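Local coordinates for protein 2-keto-3-deoxygluconate kinase (Thermotoga maritima, PDB 2AFB) that probably phosphorylates the sugar acid 2-keto-3-deoxygluconate, acting as a carbohydrate kinase of the pfkB (ribokinase-like) family, at residues R140-S145 against V171-D176; V288-S293 against C320-I325. All coordinates share one frame; numbering follows the deposited sequence.

Contact 1: residues R140-S145 against V171-D176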
ATOM      1  N   ARG A 140      42.036   7.569  -5.651  1.00 27.60           N
ATOM      2  CA  ARG A 140      42.837   6.967  -4.580  1.00 30.34           C
ATOM      3  C   ARG A 140      42.577   5.462  -4.534  1.00 31.13           C
ATOM      4  O   ARG A 140      43.339   4.706  -3.921  1.00 32.25           O
ATOM      5  CB  ARG A 140      42.476   7.561  -3.221  1.00 30.17           C
ATOM      6  CG  ARG A 140      42.235   9.063  -3.217  1.00 39.62           C
ATOM      7  CD  ARG A 140      43.429   9.858  -2.779  1.00 46.25           C
ATOM      8  NE  ARG A 140      43.476  10.091  -1.328  1.00 54.96           N
ATOM      9  CZ  ARG A 140      43.415  11.284  -0.705  1.00 56.05           C
ATOM     10  NH1 ARG A 140      43.247  12.444  -1.357  1.00 52.20           N
ATOM     11  NH2 ARG A 140      43.518  11.316   0.614  1.00 51.29           N
ATOM     12  N   TRP A 141      41.503   5.028  -5.198  1.00 26.26           N
ATOM     13  CA  TRP A 141      41.027   3.644  -5.073  1.00 24.76           C
ATOM     14  C   TRP A 141      40.144   3.232  -6.225  1.00 25.39           C
ATOM     15  O   TRP A 141      39.389   4.039  -6.728  1.00 23.62           O
ATOM     16  CB  TRP A 141      40.222   3.455  -3.783  1.00 21.05           C
ATOM     17  CG  TRP A 141      40.220   2.061  -3.271  1.00 17.79           C
ATOM     18  CD1 TRP A 141      39.494   1.011  -3.760  1.00 24.67           C
ATOM     19  CD2 TRP A 141      40.960   1.541  -2.147  1.00 21.82           C
ATOM     20  NE1 TRP A 141      39.732  -0.116  -3.022  1.00 26.30           N
ATOM     21  CE2 TRP A 141      40.602   0.188  -2.004  1.00 23.28           C
ATOM     22  CE3 TRP A 141      41.796   2.112  -1.198  1.00 19.86           C
ATOM     23  CZ2 TRP A 141      41.105  -0.619  -0.984  1.00 24.06           C
ATOM     24  CZ3 TRP A 141      42.347   1.295  -0.192  1.00 23.52           C
ATOM     25  CH2 TRP A 141      42.003  -0.048  -0.103  1.00 24.86           C
ATOM     26  N   PHE A 142      40.312   1.959  -6.625  1.00 27.10           N
ATOM     27  CA  PHE A 142      39.513   1.261  -7.628  1.00 25.51           C
ATOM     28  C   PHE A 142      39.102  -0.136  -7.134  1.00 24.56           C
ATOM     29  O   PHE A 142      39.921  -0.946  -6.674  1.00 25.32           O
ATOM     30  CB  PHE A 142      40.268   1.118  -8.933  1.00 22.93           C
ATOM     31  CG  PHE A 142      39.487   0.436  -9.988  1.00 25.27           C
ATOM     32  CD1 PHE A 142      38.402   1.042 -10.548  1.00 24.31           C
ATOM     33  CD2 PHE A 142      39.804  -0.857 -10.388  1.00 28.17           C
ATOM     34  CE1 PHE A 142      37.672   0.393 -11.531  1.00 23.28           C
ATOM     35  CE2 PHE A 142      39.049  -1.512 -11.365  1.00 26.37           C
ATOM     36  CZ  PHE A 142      38.018  -0.883 -11.946  1.00 23.89           C
ATOM     37  N   HIS A 143      37.816  -0.378  -7.229  1.00 25.46           N
ATOM     38  CA  HIS A 143      37.189  -1.611  -6.764  1.00 27.36           C
ATOM     39  C   HIS A 143      36.381  -2.322  -7.862  1.00 26.08           C
ATOM     40  O   HIS A 143      35.629  -1.671  -8.576  1.00 29.45           O
ATOM     41  CB  HIS A 143      36.278  -1.336  -5.551  1.00 28.08           C
ATOM     42  CG  HIS A 143      35.622  -2.568  -5.044  1.00 23.36           C
ATOM     43  ND1 HIS A 143      36.312  -3.530  -4.344  1.00 22.69           N
ATOM     44  CD2 HIS A 143      34.368  -3.050  -5.229  1.00 22.15           C
ATOM     45  CE1 HIS A 143      35.490  -4.527  -4.064  1.00 26.59           C
ATOM     46  NE2 HIS A 143      34.314  -4.272  -4.623  1.00 20.59           N
ATOM     47  N   PHE A 144      36.546  -3.656  -7.977  1.00 26.48           N
ATOM     48  CA  PHE A 144      35.738  -4.497  -8.887  1.00 25.06           C
ATOM     49  C   PHE A 144      35.435  -5.796  -8.189  1.00 26.52           C
ATOM     50  O   PHE A 144      36.037  -6.084  -7.135  1.00 24.48           O
ATOM     51  CB  PHE A 144      36.409  -4.768 -10.274  1.00 23.72           C
ATOM     52  CG  PHE A 144      37.657  -5.651 -10.228  1.00 24.99           C
ATOM     53  CD1 PHE A 144      38.877  -5.152  -9.766  1.00 26.01           C
ATOM     54  CD2 PHE A 144      37.612  -6.965 -10.679  1.00 30.26           C
ATOM     55  CE1 PHE A 144      40.005  -5.964  -9.739  1.00 27.78           C
ATOM     56  CE2 PHE A 144      38.698  -7.766 -10.640  1.00 27.84           C
ATOM     57  CZ  PHE A 144      39.905  -7.274 -10.165  1.00 28.94           C
ATOM     58  N   SER A 145      34.459  -6.551  -8.733  1.00 24.49           N
ATOM     59  CA  SER A 145      34.184  -7.891  -8.234  1.00 25.63           C
ATOM     60  C   SER A 145      34.167  -8.954  -9.334  1.00 26.75           C
ATOM     61  O   SER A 145      33.985  -8.639 -10.521  1.00 22.85           O
ATOM     62  CB  SER A 145      32.880  -7.918  -7.471  1.00 24.07           C
ATOM     63  OG  SER A 145      31.843  -8.369  -8.306  1.00 26.63           O
ATOM     64  N   VAL A 171      47.094   3.609  -8.444  1.00 26.09           N
ATOM     65  CA  VAL A 171      45.824   3.559  -7.748  1.00 27.00           C
ATOM     66  C   VAL A 171      45.707   2.217  -7.001  1.00 28.21           C
ATOM     67  O   VAL A 171      45.994   1.171  -7.578  1.00 30.85           O
ATOM     68  CB  VAL A 171      44.685   3.724  -8.771  1.00 28.51           C
ATOM     69  CG1 VAL A 171      43.287   3.599  -8.114  1.00 23.34           C
ATOM     70  CG2 VAL A 171      44.826   5.047  -9.493  1.00 30.79           C
ATOM     71  N   THR A 172      45.279   2.250  -5.730  1.00 28.04           N
ATOM     72  CA  THR A 172      45.008   1.049  -4.960  1.00 24.59           C
ATOM     73  C   THR A 172      43.810   0.346  -5.529  1.00 25.94           C
ATOM     74  O   THR A 172      42.796   0.989  -5.839  1.00 26.32           O
ATOM     75  CB  THR A 172      44.766   1.320  -3.466  1.00 26.39           C
ATOM     76  OG1 THR A 172      45.916   1.982  -2.914  1.00 23.07           O
ATOM     77  CG2 THR A 172      44.596  -0.010  -2.742  1.00 24.66           C
ATOM     78  N   VAL A 173      43.959  -0.977  -5.672  1.00 24.68           N
ATOM     79  CA  VAL A 173      42.994  -1.835  -6.314  1.00 27.49           C
ATOM     80  C   VAL A 173      42.524  -2.903  -5.327  1.00 29.10           C
ATOM     81  O   VAL A 173      43.332  -3.639  -4.765  1.00 26.34           O
ATOM     82  CB  VAL A 173      43.579  -2.525  -7.570  1.00 25.17           C
ATOM     83  CG1 VAL A 173      42.675  -3.605  -8.079  1.00 28.84           C
ATOM     84  CG2 VAL A 173      43.871  -1.514  -8.672  1.00 30.41           C
ATOM     85  N   SER A 174      41.203  -2.964  -5.125  1.00 27.77           N
ATOM     86  CA  SER A 174      40.577  -4.066  -4.440  1.00 25.41           C
ATOM     87  C   SER A 174      39.689  -4.902  -5.392  1.00 25.06           C
ATOM     88  O   SER A 174      39.142  -4.416  -6.399  1.00 20.49           O
ATOM     89  CB  SER A 174      39.762  -3.567  -3.233  1.00 25.20           C
ATOM     90  OG  SER A 174      38.660  -2.809  -3.661  1.00 27.09           O
ATOM     91  N   CYS A 175      39.540  -6.167  -5.013  1.00 27.48           N
ATOM     92  CA  CYS A 175      38.662  -7.116  -5.675  1.00 27.19           C
ATOM     93  C   CYS A 175      37.902  -7.936  -4.628  1.00 25.79           C
ATOM     94  O   CYS A 175      38.514  -8.528  -3.755  1.00 29.32           O
ATOM     95  CB  CYS A 175      39.482  -8.068  -6.542  1.00 24.78           C
ATOM     96  SG  CYS A 175      38.543  -9.367  -7.406  1.00 30.16           S
ATOM     97  N   ASP A 176      36.588  -7.960  -4.726  1.00 25.80           N
ATOM     98  CA  ASP A 176      35.767  -8.962  -4.034  1.00 28.70           C
ATOM     99  C   ASP A 176      35.507 -10.126  -5.013  1.00 28.73           C
ATOM    100  O   ASP A 176      34.857  -9.943  -6.020  1.00 28.27           O
ATOM    101  CB  ASP A 176      34.427  -8.335  -3.574  1.00 26.07           C
ATOM    102  CG  ASP A 176      33.547  -9.298  -2.733  1.00 35.97           C
ATOM    103  OD1 ASP A 176      33.733 -10.556  -2.804  1.00 31.88           O
ATOM    104  OD2 ASP A 176      32.649  -8.770  -2.009  1.00 42.40           O
TER
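Ser174 OG is gripped by two rings of the neighbouring strand. Trp141 NE1 donates to it over 3.0 Å, almost straight (175°) and in the plane of the indole, while His143 ND1 lies only 2.5 Å from the same OG, a short hydrogen bond. OG reaches both because it stands between the backbone N and the carbonyl carbon (chi1 67°); serine offers a small hydroxyl that fits between two large rings. Thr172 CG2 rests over one face of the indole, 3.6 Å from the centroid of the six-membered ring of Trp141, a CH-pi contact; threonine suits the place because its methyl can lie there. The backbones of the two parallel strands are joined by Phe142 N to Thr172 O (2.8 Å) and Ser174 N to Phe142 O, then by Phe144 N to Ser174 O and Asp176 N to Phe144 O. On the face that carries Phe142, Phe144, Val173 and Cys175, Cys175 lays CB over the Phe144 ring and brings SG obliquely to within 3.6 Å of Phe144 CE2, while Val173 CG1 meets that ring at its edge. Helix 155-169 covers this apolar face, helix 290-304 packs on Trp141 and Ser174, and strands 14-18 and 202-205 continue the parallel sheet to either side.

Contact 2: residues V288-S293 against C320-I325; sequences VGAGDS and CLKHTI
The Gly-Ala-Gly-Asp sequence from Gly289 to Asp292, a signature of pfkB-family kinases at the start of helix 290-304, is braced by Lys322 of helix 308-322. Lys322 lays its aliphatic chain along the start of the motif, with CG 3.8 Å from Ala290 CA and CB 3.4 Å from Ser293 OG. Bends at chi2 (49°) and chi4 (68°) then turn the ammonium group onto carbonyls: Lys322 NZ donates to Val288 O at 2.8 Å and to Ile325 O at 2.7 Å, and Gly327 O is a further acceptor. In relatives the amides of this motif form an anion hole for the transferred phosphate, and the same role is likely here. Gly289, the N-cap, has a positive phi (89°) that favours glycine, and a side chain would also press on the lysine. Ala290 is small enough to set its methyl over the face of the His323 ring, with Ala290 CB 3.4 Å from His323 CE1. That ring is itself fixed by bonds from ND1 to Ser319 O and between NE2 and Arg254. A methionine in place of Lys322 would probably leave the carbonyls of Val288 and Ile325 without the donor that links them, weakening the tie between the two segments. Ser293 OG bonds back to Ala290 O at 2.7 Å, satisfying a hydroxyl buried against the lysine chain.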
ATOM      1  N   VAL A 288      20.714  -8.822   1.452  1.00 30.62           N
ATOM      2  CA  VAL A 288      21.310  -8.373   0.189  1.00 31.67           C
ATOM      3  C   VAL A 288      22.200  -7.132   0.435  1.00 28.20           C
ATOM      4  O   VAL A 288      21.800  -6.193   1.129  1.00 31.07           O
ATOM      5  CB  VAL A 288      20.261  -8.084  -0.928  1.00 30.64           C
ATOM      6  CG1 VAL A 288      20.959  -7.602  -2.213  1.00 32.62           C
ATOM      7  CG2 VAL A 288      19.475  -9.367  -1.221  1.00 35.15           C
ATOM      8  N   GLY A 289      23.400  -7.151  -0.137  1.00 29.52           N
ATOM      9  CA  GLY A 289      24.354  -6.015   0.016  1.00 31.15           C
ATOM     10  C   GLY A 289      25.285  -6.104   1.219  1.00 31.16           C
ATOM     11  O   GLY A 289      26.178  -5.262   1.381  1.00 33.63           O
ATOM     12  N   ALA A 290      25.115  -7.118   2.061  1.00 29.43           N
ATOM     13  CA  ALA A 290      25.854  -7.134   3.343  1.00 30.93           C
ATOM     14  C   ALA A 290      27.364  -7.311   3.106  1.00 29.95           C
ATOM     15  O   ALA A 290      28.209  -6.560   3.633  1.00 29.83           O
ATOM     16  CB  ALA A 290      25.309  -8.232   4.244  1.00 31.68           C
ATOM     17  N   GLY A 291      27.692  -8.264   2.246  1.00 29.57           N
ATOM     18  CA  GLY A 291      29.074  -8.426   1.771  1.00 28.59           C
ATOM     19  C   GLY A 291      29.623  -7.184   1.118  1.00 30.23           C
ATOM     20  O   GLY A 291      30.821  -6.888   1.244  1.00 30.05           O
ATOM     21  N   ASP A 292      28.769  -6.437   0.396  1.00 30.19           N
ATOM     22  CA  ASP A 292      29.269  -5.238  -0.288  1.00 28.46           C
ATOM     23  C   ASP A 292      29.540  -4.129   0.685  1.00 26.47           C
ATOM     24  O   ASP A 292      30.441  -3.370   0.465  1.00 29.91           O
ATOM     25  CB  ASP A 292      28.338  -4.774  -1.418  1.00 29.51           C
ATOM     26  CG  ASP A 292      27.921  -5.947  -2.326  1.00 33.98           C
ATOM     27  OD1 ASP A 292      28.827  -6.700  -2.760  1.00 36.45           O
ATOM     28  OD2 ASP A 292      26.704  -6.112  -2.573  1.00 37.96           O
ATOM     29  N   SER A 293      28.743  -4.014   1.743  1.00 23.77           N
ATOM     30  CA  SER A 293      28.993  -3.059   2.764  1.00 26.49           C
ATOM     31  C   SER A 293      30.262  -3.416   3.555  1.00 25.13           C
ATOM     32  O   SER A 293      30.988  -2.523   3.972  1.00 25.14           O
ATOM     33  CB  SER A 293      27.765  -2.891   3.662  1.00 26.19           C
ATOM     34  OG  SER A 293      27.538  -4.057   4.421  1.00 29.86           O
ATOM     35  N   CYS A 320      27.013  -5.950   9.433  1.00 23.48           N
ATOM     36  CA  CYS A 320      25.913  -6.358  10.313  1.00 24.65           C
ATOM     37  C   CYS A 320      24.677  -5.458  10.166  1.00 26.23           C
ATOM     38  O   CYS A 320      23.556  -5.922   9.974  1.00 25.97           O
ATOM     39  CB  CYS A 320      26.365  -6.368  11.780  1.00 26.80           C
ATOM     40  SG  CYS A 320      25.026  -6.646  12.997  1.00 24.58           S
ATOM     41  N   LEU A 321      24.894  -4.162  10.268  1.00 28.66           N
ATOM     42  CA  LEU A 321      23.806  -3.184  10.151  1.00 25.45           C
ATOM     43  C   LEU A 321      23.116  -3.226   8.795  1.00 25.83           C
ATOM     44  O   LEU A 321      21.888  -3.105   8.725  1.00 24.24           O
ATOM     45  CB  LEU A 321      24.281  -1.772  10.481  1.00 26.43           C
ATOM     46  CG  LEU A 321      24.605  -1.496  11.967  1.00 25.37           C
ATOM     47  CD1 LEU A 321      25.420  -0.238  12.137  1.00 35.86           C
ATOM     48  CD2 LEU A 321      23.346  -1.370  12.814  1.00 29.15           C
ATOM     49  N   LYS A 322      23.853  -3.438   7.718  1.00 25.62           N
ATOM     50  CA  LYS A 322      23.210  -3.555   6.414  1.00 27.35           C
ATOM     51  C   LYS A 322      22.096  -4.624   6.469  1.00 28.22           C
ATOM     52  O   LYS A 322      21.045  -4.435   5.886  1.00 27.59           O
ATOM     53  CB  LYS A 322      24.232  -3.897   5.289  1.00 29.67           C
ATOM     54  CG  LYS A 322      23.640  -4.126   3.888  1.00 26.02           C
ATOM     55  CD  LYS A 322      22.669  -3.031   3.443  1.00 31.69           C
ATOM     56  CE  LYS A 322      21.610  -3.487   2.427  1.00 30.90           C
ATOM     57  NZ  LYS A 322      20.535  -4.460   2.867  1.00 24.05           N
ATOM     58  N   HIS A 323      22.306  -5.708   7.211  1.00 25.17           N
ATOM     59  CA  HIS A 323      21.327  -6.808   7.265  1.00 25.21           C
ATOM     60  C   HIS A 323      19.956  -6.294   7.750  1.00 25.96           C
ATOM     61  O   HIS A 323      18.942  -6.988   7.575  1.00 23.67           O
ATOM     62  CB  HIS A 323      21.752  -7.908   8.214  1.00 26.69           C
ATOM     63  CG  HIS A 323      22.840  -8.814   7.716  1.00 27.23           C
ATOM     64  ND1 HIS A 323      24.183  -8.472   7.746  1.00 25.37           N
ATOM     65  CD2 HIS A 323      22.788 -10.091   7.281  1.00 32.94           C
ATOM     66  CE1 HIS A 323      24.903  -9.499   7.334  1.00 28.41           C
ATOM     67  NE2 HIS A 323      24.081 -10.485   7.016  1.00 27.51           N
ATOM     68  N   THR A 324      19.932  -5.087   8.354  1.00 21.13           N
ATOM     69  CA  THR A 324      18.723  -4.500   8.995  1.00 23.60           C
ATOM     70  C   THR A 324      17.981  -3.505   8.119  1.00 23.61           C
ATOM     71  O   THR A 324      16.904  -2.995   8.516  1.00 24.51           O
ATOM     72  CB  THR A 324      19.061  -3.760  10.352  1.00 20.53           C
ATOM     73  OG1 THR A 324      19.822  -2.581  10.084  1.00 27.15           O
ATOM     74  CG2 THR A 324      19.903  -4.667  11.261  1.00 31.19           C
ATOM     75  N   ILE A 325      18.573  -3.207   6.976  1.00 25.34           N
ATOM     76  CA  ILE A 325      18.133  -2.117   6.077  1.00 26.93           C
ATOM     77  C   ILE A 325      17.608  -2.693   4.746  1.00 28.64           C
ATOM     78  O   ILE A 325      18.386  -3.329   4.030  1.00 27.62           O
ATOM     79  CB  ILE A 325      19.307  -1.156   5.836  1.00 26.33           C
ATOM     80  CG1 ILE A 325      19.722  -0.505   7.149  1.00 30.13           C
ATOM     81  CG2 ILE A 325      19.007  -0.003   4.893  1.00 22.30           C
ATOM     82  CD1 ILE A 325      21.039   0.192   7.001  1.00 33.05           C
TER

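In the fold
From the N terminus, the chain lays down strands 14-18, 60-67 and 90-92 of the large sheet before it reaches strand 139-145, passes through helix 155-169 and returns as strand 172-176, so contact 1 closes a beta-alpha-beta unit in mid-sheet. Strands 202-205, 248-255, 261-270 and 273-283 are added before contact 2 opens. There, helices 290-304 and 308-322 run out and back, and 320-325 closes the loop onto 288-293. The two loops follow in series and neither nest nor cross. Their centres lie about 20 Å apart on opposite sides of the chain's centre, yet helix 290-304 bridges them: its first turn belongs to contact 2, its later residues pack against contact 1, and Asp176 approaches Gly291.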